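Putative pachytene checkpoint protein 2 (Caenorhabditis elegans, PDB 4XGU) is an AAA+ ATPase that binds and hydrolyses ATP to remodel proteins, and probably plays a key role in chromosome recombination during meiosis. Local coordinates at residues B[231-236]-B[282-287]; B[389-394]-B[410-415]. All coordinates share one frame; numbering follows the deposited sequence.

Contact 1 (B[231-236]-B[282-287]); sequences KMFDQI and TQIDRI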
ATOM      1  N   LYS B 231     -13.609  25.487   8.484  1.00123.83           N
ATOM      2  CA  LYS B 231     -13.693  26.865   8.953  1.00124.88           C
ATOM      3  C   LYS B 231     -13.908  27.838   7.797  1.00121.62           C
ATOM      4  O   LYS B 231     -14.664  28.803   7.913  1.00122.82           O
ATOM      5  CB  LYS B 231     -12.426  27.237   9.727  1.00126.70           C
ATOM      6  CG  LYS B 231     -12.359  28.689  10.163  1.00130.66           C
ATOM      7  CD  LYS B 231     -11.035  28.994  10.845  1.00137.32           C
ATOM      8  CE  LYS B 231     -10.928  30.467  11.209  1.00139.07           C
ATOM      9  NZ  LYS B 231      -9.628  30.795  11.859  1.00141.32           N
ATOM     10  N   MET B 232     -13.238  27.574   6.679  1.00114.11           N
ATOM     11  CA  MET B 232     -13.349  28.427   5.504  1.00103.53           C
ATOM     12  C   MET B 232     -14.744  28.344   4.901  1.00106.92           C
ATOM     13  O   MET B 232     -15.347  29.362   4.562  1.00110.76           O
ATOM     14  CB  MET B 232     -12.301  28.040   4.462  1.00 93.40           C
ATOM     15  CG  MET B 232     -12.314  28.907   3.217  1.00 84.08           C
ATOM     16  SD  MET B 232     -11.048  28.400   2.039  1.00113.46           S
ATOM     17  CE  MET B 232     -11.482  26.680   1.810  1.00 94.83           C
ATOM     18  N   PHE B 233     -15.252  27.123   4.773  1.00103.47           N
ATOM     19  CA  PHE B 233     -16.567  26.900   4.189  1.00100.00           C
ATOM     20  C   PHE B 233     -17.680  27.357   5.131  1.00105.56           C
ATOM     21  O   PHE B 233     -18.772  27.711   4.684  1.00109.09           O
ATOM     22  CB  PHE B 233     -16.736  25.423   3.822  1.00 98.71           C
ATOM     23  CG  PHE B 233     -16.147  25.061   2.485  1.00103.11           C
ATOM     24  CD1 PHE B 233     -14.775  24.996   2.304  1.00106.21           C
ATOM     25  CD2 PHE B 233     -16.967  24.786   1.406  1.00106.23           C
ATOM     26  CE1 PHE B 233     -14.237  24.664   1.072  1.00105.91           C
ATOM     27  CE2 PHE B 233     -16.433  24.455   0.173  1.00105.82           C
ATOM     28  CZ  PHE B 233     -15.067  24.394   0.007  1.00103.29           C
ATOM     29  N   ASP B 234     -17.396  27.358   6.431  1.00107.57           N
ATOM     30  CA  ASP B 234     -18.351  27.846   7.422  1.00114.25           C
ATOM     31  C   ASP B 234     -18.605  29.341   7.246  1.00119.18           C
ATOM     32  O   ASP B 234     -19.706  29.828   7.503  1.00122.81           O
ATOM     33  CB  ASP B 234     -17.855  27.561   8.841  1.00119.51           C
ATOM     34  CG  ASP B 234     -18.271  26.190   9.340  1.00126.23           C
ATOM     35  OD1 ASP B 234     -19.442  25.810   9.129  1.00127.44           O
ATOM     36  OD2 ASP B 234     -17.426  25.492   9.941  1.00129.78           O
ATOM     37  N   GLN B 235     -17.578  30.062   6.809  1.00118.90           N
ATOM     38  CA  GLN B 235     -17.716  31.486   6.529  1.00114.80           C
ATOM     39  C   GLN B 235     -18.520  31.709   5.253  1.00103.95           C
ATOM     40  O   GLN B 235     -19.334  32.630   5.177  1.00104.23           O
ATOM     41  CB  GLN B 235     -16.345  32.153   6.409  1.00122.35           C
ATOM     42  CG  GLN B 235     -16.422  33.618   6.028  1.00132.20           C
ATOM     43  CD  GLN B 235     -15.114  34.347   6.236  1.00146.47           C
ATOM     44  OE1 GLN B 235     -14.045  33.738   6.268  1.00154.39           O
ATOM     45  NE2 GLN B 235     -15.195  35.664   6.391  1.00149.71           N
ATOM     46  N   ILE B 236     -18.287  30.864   4.253  1.00 95.47           N
ATOM     47  CA  ILE B 236     -19.070  30.908   3.024  1.00 87.76           C
ATOM     48  C   ILE B 236     -20.529  30.651   3.348  1.00 89.09           C
ATOM     49  O   ILE B 236     -21.426  31.270   2.775  1.00 85.83           O
ATOM     50  CB  ILE B 236     -18.604  29.865   1.991  1.00 87.66           C
ATOM     51  CG1 ILE B 236     -17.081  29.796   1.931  1.00 94.16           C
ATOM     52  CG2 ILE B 236     -19.195  30.175   0.621  1.00 83.99           C
ATOM     53  CD1 ILE B 236     -16.560  28.828   0.892  1.00 96.00           C
ATOM     54  N   THR B 282     -17.649  17.061   1.476  1.00 91.63           N
ATOM     55  CA  THR B 282     -18.751  17.222   2.417  1.00 92.86           C
ATOM     56  C   THR B 282     -19.137  18.695   2.528  1.00102.38           C
ATOM     57  O   THR B 282     -20.321  19.040   2.516  1.00107.26           O
ATOM     58  CB  THR B 282     -18.391  16.674   3.810  1.00 86.16           C
ATOM     59  OG1 THR B 282     -18.155  15.263   3.720  1.00 84.54           O
ATOM     60  CG2 THR B 282     -19.518  16.932   4.796  1.00 86.91           C
ATOM     61  N   GLN B 283     -18.133  19.563   2.621  1.00102.41           N
ATOM     62  CA  GLN B 283     -18.371  21.000   2.691  1.00 96.84           C
ATOM     63  C   GLN B 283     -18.921  21.530   1.373  1.00 93.62           C
ATOM     64  O   GLN B 283     -19.699  22.485   1.359  1.00 95.85           O
ATOM     65  CB  GLN B 283     -17.089  21.746   3.064  1.00 94.58           C
ATOM     66  CG  GLN B 283     -16.685  21.567   4.510  1.00 98.73           C
ATOM     67  CD  GLN B 283     -17.854  21.733   5.452  1.00101.36           C
ATOM     68  OE1 GLN B 283     -18.440  22.812   5.550  1.00 98.56           O
ATOM     69  NE2 GLN B 283     -18.213  20.658   6.142  1.00107.46           N
ATOM     70  N   ILE B 284     -18.515  20.907   0.270  1.00 89.41           N
ATOM     71  CA  ILE B 284     -19.073  21.235  -1.037  1.00 80.00           C
ATOM     72  C   ILE B 284     -20.559  20.905  -1.056  1.00 75.83           C
ATOM     73  O   ILE B 284     -21.374  21.699  -1.525  1.00 76.51           O
ATOM     74  CB  ILE B 284     -18.359  20.478  -2.177  1.00 75.76           C
ATOM     75  CG1 ILE B 284     -16.982  21.081  -2.444  1.00 78.99           C
ATOM     76  CG2 ILE B 284     -19.181  20.530  -3.449  1.00 72.44           C
ATOM     77  CD1 ILE B 284     -16.223  20.391  -3.556  1.00 78.87           C
ATOM     78  N   ASP B 285     -20.906  19.738  -0.525  1.00 83.64           N
ATOM     79  CA  ASP B 285     -22.291  19.283  -0.493  1.00 92.18           C
ATOM     80  C   ASP B 285     -23.199  20.193   0.328  1.00 93.54           C
ATOM     81  O   ASP B 285     -24.352  20.425  -0.042  1.00 94.53           O
ATOM     82  CB  ASP B 285     -22.368  17.858   0.054  1.00102.87           C
ATOM     83  CG  ASP B 285     -22.162  16.812  -1.021  1.00111.13           C
ATOM     84  OD1 ASP B 285     -21.344  17.050  -1.935  1.00106.67           O
ATOM     85  OD2 ASP B 285     -22.827  15.756  -0.956  1.00120.34           O
ATOM     86  N   ARG B 286     -22.683  20.699   1.444  1.00 92.79           N
ATOM     87  CA  ARG B 286     -23.460  21.588   2.299  1.00 92.84           C
ATOM     88  C   ARG B 286     -23.806  22.878   1.576  1.00 91.67           C
ATOM     89  O   ARG B 286     -24.926  23.380   1.660  1.00 96.98           O
ATOM     90  CB  ARG B 286     -22.696  21.911   3.583  1.00 95.28           C
ATOM     91  CG  ARG B 286     -23.301  23.063   4.375  1.00 96.91           C
ATOM     92  CD  ARG B 286     -22.854  23.046   5.825  1.00102.56           C
ATOM     93  NE  ARG B 286     -21.433  23.340   5.965  1.00105.63           N
ATOM     94  CZ  ARG B 286     -20.948  24.349   6.681  1.00111.95           C
ATOM     95  NH1 ARG B 286     -21.773  25.163   7.327  1.00111.63           N
ATOM     96  NH2 ARG B 286     -19.638  24.543   6.756  1.00116.87           N
ATOM     97  N   ILE B 287     -22.826  23.399   0.853  1.00 91.32           N
ATOM     98  CA  ILE B 287     -22.932  24.701   0.216  1.00 88.84           C
ATOM     99  C   ILE B 287     -23.909  24.720  -0.967  1.00 84.66           C
ATOM    100  O   ILE B 287     -24.724  25.640  -1.092  1.00 78.46           O
ATOM    101  CB  ILE B 287     -21.535  25.167  -0.237  1.00 92.96           C
ATOM    102  CG1 ILE B 287     -20.733  25.642   0.976  1.00102.53           C
ATOM    103  CG2 ILE B 287     -21.625  26.264  -1.263  1.00 89.69           C
ATOM    104  CD1 ILE B 287     -19.645  26.628   0.637  1.00109.36           C
TER

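Contact 2 (B[389-394]-B[410-415]); sequences MLPTLV and NLFLEA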
ATOM      1  N   MET B 389       1.072  36.064 -24.326  1.00 76.20           N
ATOM      2  CA  MET B 389       2.423  36.430 -23.908  1.00 71.12           C
ATOM      3  C   MET B 389       3.256  36.934 -25.082  1.00 67.12           C
ATOM      4  O   MET B 389       4.198  37.696 -24.897  1.00 71.65           O
ATOM      5  CB  MET B 389       3.132  35.235 -23.259  1.00 77.87           C
ATOM      6  CG  MET B 389       2.418  34.605 -22.068  1.00 80.27           C
ATOM      7  SD  MET B 389       2.940  35.220 -20.453  1.00105.37           S
ATOM      8  CE  MET B 389       1.960  36.708 -20.317  1.00 75.91           C
ATOM      9  N   LEU B 390       2.908  36.498 -26.288  1.00 64.95           N
ATOM     10  CA  LEU B 390       3.702  36.797 -27.481  1.00 65.25           C
ATOM     11  C   LEU B 390       3.990  38.280 -27.776  1.00 68.02           C
ATOM     12  O   LEU B 390       5.121  38.613 -28.130  1.00 77.89           O
ATOM     13  CB  LEU B 390       3.039  36.171 -28.711  1.00 69.83           C
ATOM     14  CG  LEU B 390       3.335  34.691 -28.951  1.00 67.01           C
ATOM     15  CD1 LEU B 390       2.699  34.238 -30.251  1.00 67.05           C
ATOM     16  CD2 LEU B 390       4.836  34.441 -28.965  1.00 66.60           C
ATOM     17  N   PRO B 391       2.982  39.171 -27.657  1.00 63.42           N
ATOM     18  CA  PRO B 391       3.240  40.565 -28.054  1.00 63.21           C
ATOM     19  C   PRO B 391       4.408  41.246 -27.336  1.00 67.96           C
ATOM     20  O   PRO B 391       5.162  41.970 -27.985  1.00 73.46           O
ATOM     21  CB  PRO B 391       1.926  41.269 -27.706  1.00 59.74           C
ATOM     22  CG  PRO B 391       0.904  40.211 -27.840  1.00 63.46           C
ATOM     23  CD  PRO B 391       1.562  38.970 -27.316  1.00 59.96           C
ATOM     24  N   THR B 392       4.562  41.022 -26.033  1.00 68.86           N
ATOM     25  CA  THR B 392       5.625  41.689 -25.286  1.00 70.57           C
ATOM     26  C   THR B 392       7.008  41.172 -25.684  1.00 66.27           C
ATOM     27  O   THR B 392       8.007  41.868 -25.517  1.00 68.46           O
ATOM     28  CB  THR B 392       5.442  41.531 -23.762  1.00 78.60           C
ATOM     29  OG1 THR B 392       6.489  42.234 -23.081  1.00 86.12           O
ATOM     30  CG2 THR B 392       5.484  40.072 -23.359  1.00 80.29           C
ATOM     31  N   LEU B 393       7.063  39.953 -26.213  1.00 67.71           N
ATOM     32  CA  LEU B 393       8.309  39.417 -26.750  1.00 68.87           C
ATOM     33  C   LEU B 393       8.612  40.068 -28.094  1.00 74.02           C
ATOM     34  O   LEU B 393       9.767  40.344 -28.417  1.00 82.77           O
ATOM     35  CB  LEU B 393       8.232  37.895 -26.898  1.00 68.30           C
ATOM     36  CG  LEU B 393       9.469  37.200 -27.475  1.00 69.29           C
ATOM     37  CD1 LEU B 393      10.706  37.486 -26.633  1.00 68.05           C
ATOM     38  CD2 LEU B 393       9.236  35.700 -27.590  1.00 70.02           C
ATOM     39  N   VAL B 394       7.564  40.312 -28.871  1.00 75.45           N
ATOM     40  CA  VAL B 394       7.699  40.969 -30.166  1.00 74.90           C
ATOM     41  C   VAL B 394       8.180  42.408 -29.996  1.00 75.06           C
ATOM     42  O   VAL B 394       8.998  42.900 -30.775  1.00 77.83           O
ATOM     43  CB  VAL B 394       6.365  40.957 -30.941  1.00 76.03           C
ATOM     44  CG1 VAL B 394       6.496  41.719 -32.250  1.00 81.15           C
ATOM     45  CG2 VAL B 394       5.916  39.526 -31.198  1.00 78.33           C
ATOM     46  N   ASN B 410       6.469  39.950 -39.559  1.00 97.89           N
ATOM     47  CA  ASN B 410       7.748  39.257 -39.585  1.00 97.46           C
ATOM     48  C   ASN B 410       8.266  38.986 -38.173  1.00 86.94           C
ATOM     49  O   ASN B 410       8.828  37.925 -37.904  1.00 88.12           O
ATOM     50  CB  ASN B 410       8.776  40.063 -40.381  1.00109.35           C
ATOM     51  CG  ASN B 410       9.773  39.181 -41.111  1.00118.98           C
ATOM     52  OD1 ASN B 410       9.567  38.826 -42.273  1.00123.45           O
ATOM     53  ND2 ASN B 410      10.859  38.822 -40.432  1.00119.16           N
ATOM     54  N   LEU B 411       8.068  39.946 -37.273  1.00 79.81           N
ATOM     55  CA  LEU B 411       8.532  39.798 -35.898  1.00 80.96           C
ATOM     56  C   LEU B 411       7.681  38.793 -35.134  1.00 84.45           C
ATOM     57  O   LEU B 411       8.200  37.989 -34.360  1.00 86.48           O
ATOM     58  CB  LEU B 411       8.529  41.143 -35.172  1.00 85.12           C
ATOM     59  CG  LEU B 411       9.498  42.214 -35.681  1.00 93.82           C
ATOM     60  CD1 LEU B 411       9.570  43.377 -34.702  1.00 85.89           C
ATOM     61  CD2 LEU B 411      10.882  41.629 -35.938  1.00101.13           C
ATOM     62  N   PHE B 412       6.370  38.848 -35.356  1.00 84.09           N
ATOM     63  CA  PHE B 412       5.444  37.919 -34.721  1.00 76.27           C
ATOM     64  C   PHE B 412       5.803  36.482 -35.068  1.00 76.19           C
ATOM     65  O   PHE B 412       5.814  35.610 -34.201  1.00 77.13           O
ATOM     66  CB  PHE B 412       4.002  38.219 -35.138  1.00 74.71           C
ATOM     67  CG  PHE B 412       3.211  38.963 -34.098  1.00 71.92           C
ATOM     68  CD1 PHE B 412       2.539  38.278 -33.101  1.00 69.71           C
ATOM     69  CD2 PHE B 412       3.138  40.346 -34.119  1.00 74.18           C
ATOM     70  CE1 PHE B 412       1.811  38.958 -32.142  1.00 68.51           C
ATOM     71  CE2 PHE B 412       2.409  41.032 -33.163  1.00 69.59           C
ATOM     72  CZ  PHE B 412       1.745  40.338 -32.174  1.00 67.95           C
ATOM     73  N   LEU B 413       6.109  36.247 -36.339  1.00 78.88           N
ATOM     74  CA  LEU B 413       6.492  34.917 -36.797  1.00 86.32           C
ATOM     75  C   LEU B 413       7.766  34.438 -36.102  1.00 97.09           C
ATOM     76  O   LEU B 413       7.872  33.271 -35.719  1.00103.68           O
ATOM     77  CB  LEU B 413       6.684  34.910 -38.314  1.00 81.49           C
ATOM     78  CG  LEU B 413       6.953  33.542 -38.944  1.00 75.25           C
ATOM     79  CD1 LEU B 413       5.719  32.656 -38.837  1.00 70.67           C
ATOM     80  CD2 LEU B 413       7.390  33.696 -40.391  1.00 77.04           C
ATOM     81  N   GLU B 414       8.728  35.340 -35.934  1.00 96.87           N
ATOM     82  CA  GLU B 414       9.981  34.992 -35.275  1.00 95.53           C
ATOM     83  C   GLU B 414       9.763  34.628 -33.812  1.00 94.43           C
ATOM     84  O   GLU B 414      10.363  33.680 -33.303  1.00 97.97           O
ATOM     85  CB  GLU B 414      10.986  36.138 -35.381  1.00 97.99           C
ATOM     86  CG  GLU B 414      11.903  36.044 -36.586  1.00103.93           C
ATOM     87  CD  GLU B 414      13.312  36.503 -36.274  1.00112.08           C
ATOM     88  OE1 GLU B 414      14.247  36.096 -36.999  1.00118.32           O
ATOM     89  OE2 GLU B 414      13.488  37.268 -35.301  1.00111.50           O
ATOM     90  N   ALA B 415       8.904  35.386 -33.139  1.00 92.90           N
ATOM     91  CA  ALA B 415       8.605  35.133 -31.735  1.00 91.03           C
ATOM     92  C   ALA B 415       7.924  33.780 -31.560  1.00 87.41           C
ATOM     93  O   ALA B 415       8.234  33.040 -30.625  1.00 87.12           O
ATOM     94  CB  ALA B 415       7.736  36.244 -31.169  1.00 92.16           C
TER

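Contact 1 (B[231-236]-B[282-287])
F233 enters helix 275-288 as a knob, its side chain seated among Q283, I284, R286 and I287. Apolar contacts surround the ring of F233. CB of Q283 lies over one face in a CH-pi contact, 3.8 Å from the centroid and 28° off the normal, displaced toward the rim; I236 CD1, from the ring's own helix, lies over the opposite face. I287 reaches the ring obliquely with its tip, CD1 being 3.3 Å from F233 CD2, and the same I287 methyl meets I236 CG2 at 3.6 Å. Axes 10.2 Å apart and only 5° from parallel fit the AAA+ ATPase core, an alpha-beta-alpha fold in which helices run side by side against a central sheet: here F233 also rests on I212 of strand 206-212, and I284 and I287 on I295 of strand 293-299. The polar part is a salt bridge, R286 NH2 to D234 OD1 at 2.7 Å. The arginine tip meets that oxygen from well above the carboxylate plane, and R286 NH1 adds a weak bond to D234 OD1 at 3.0 Å. R286 bends at chi3 (68°), which turns NE from the extended line of the chain; NE bonds weakly to Q283 OE1. R286 NH1 also forms a salt bridge with D237, and the two carboxylates would probably stabilise the positive charge.

Contact 2 (B[389-394]-B[410-415])
L390 opens the contact with its CD2 methyl, which lies 4.1 Å from CB of A415 and about as far from that residue's carbonyl oxygen. This is a loose apolar touch, and the same leucine also packs on V416 one residue further along helix 405-420. The helix is kinked at the next turn: the nitrogens of P391 and T392 make no bond to the preceding turn, and at P391 the nitrogen has no hydrogen to give. P391 CG comes within 4.4 Å of F412 CZ, at the far end of the phenylalanine. L393 has CG anti to the backbone N (chi1 179°), and CD2 on that branch meets A415 CB at 3.9 Å. V394 uses both of its methyls. V394 CG1 is set against L411 CB at 3.6 Å, whereas V394 CG2 stands over the middle of the F412 ring, 4.0 Å from the centroid and only 8° off its normal, a well-centred CH-pi contact. V394 CG2 also reaches A415 CB at 3.8 Å, so that one methyl bridges the aromatic face and the small alanine. No hydrogen bond joins the two segments, and the contact is wholly one of apolar side chains and backbone. P391 also touches S334, and F412 touches I335, both on helix 324-340, while Y152 of a neighbouring subunit packs on L393. With axes 9.1 Å apart at closest approach and inclined by 115°, the helices pack steeply across each other, an arrangement belonging to the helical lid domain of AAA+ ATPases, here of the TRIP13-like type.

Overall arrangement
Contacts 1 and 2 are separate in space and in sequence. Their centres lie 45 Å apart with the middle of the chain between them, their nearest atoms are about 27 Å apart, and both segments of contact 1 precede those of contact 2 in the sequence. Each belongs to a different part of the AAA+ module: 231-236 with 282-287 joins helices of the ATPase core, and 389-394 with 410-415 joins helices of the C-terminal lid. Neither is at the annotated nucleotide site; the side chain of P391 in contact 2 is about 10 Å from a bound ADP, too far to touch it. Contact 2 also touches a second subunit of the six-chain assembly, whereas no other chain touches contact 1.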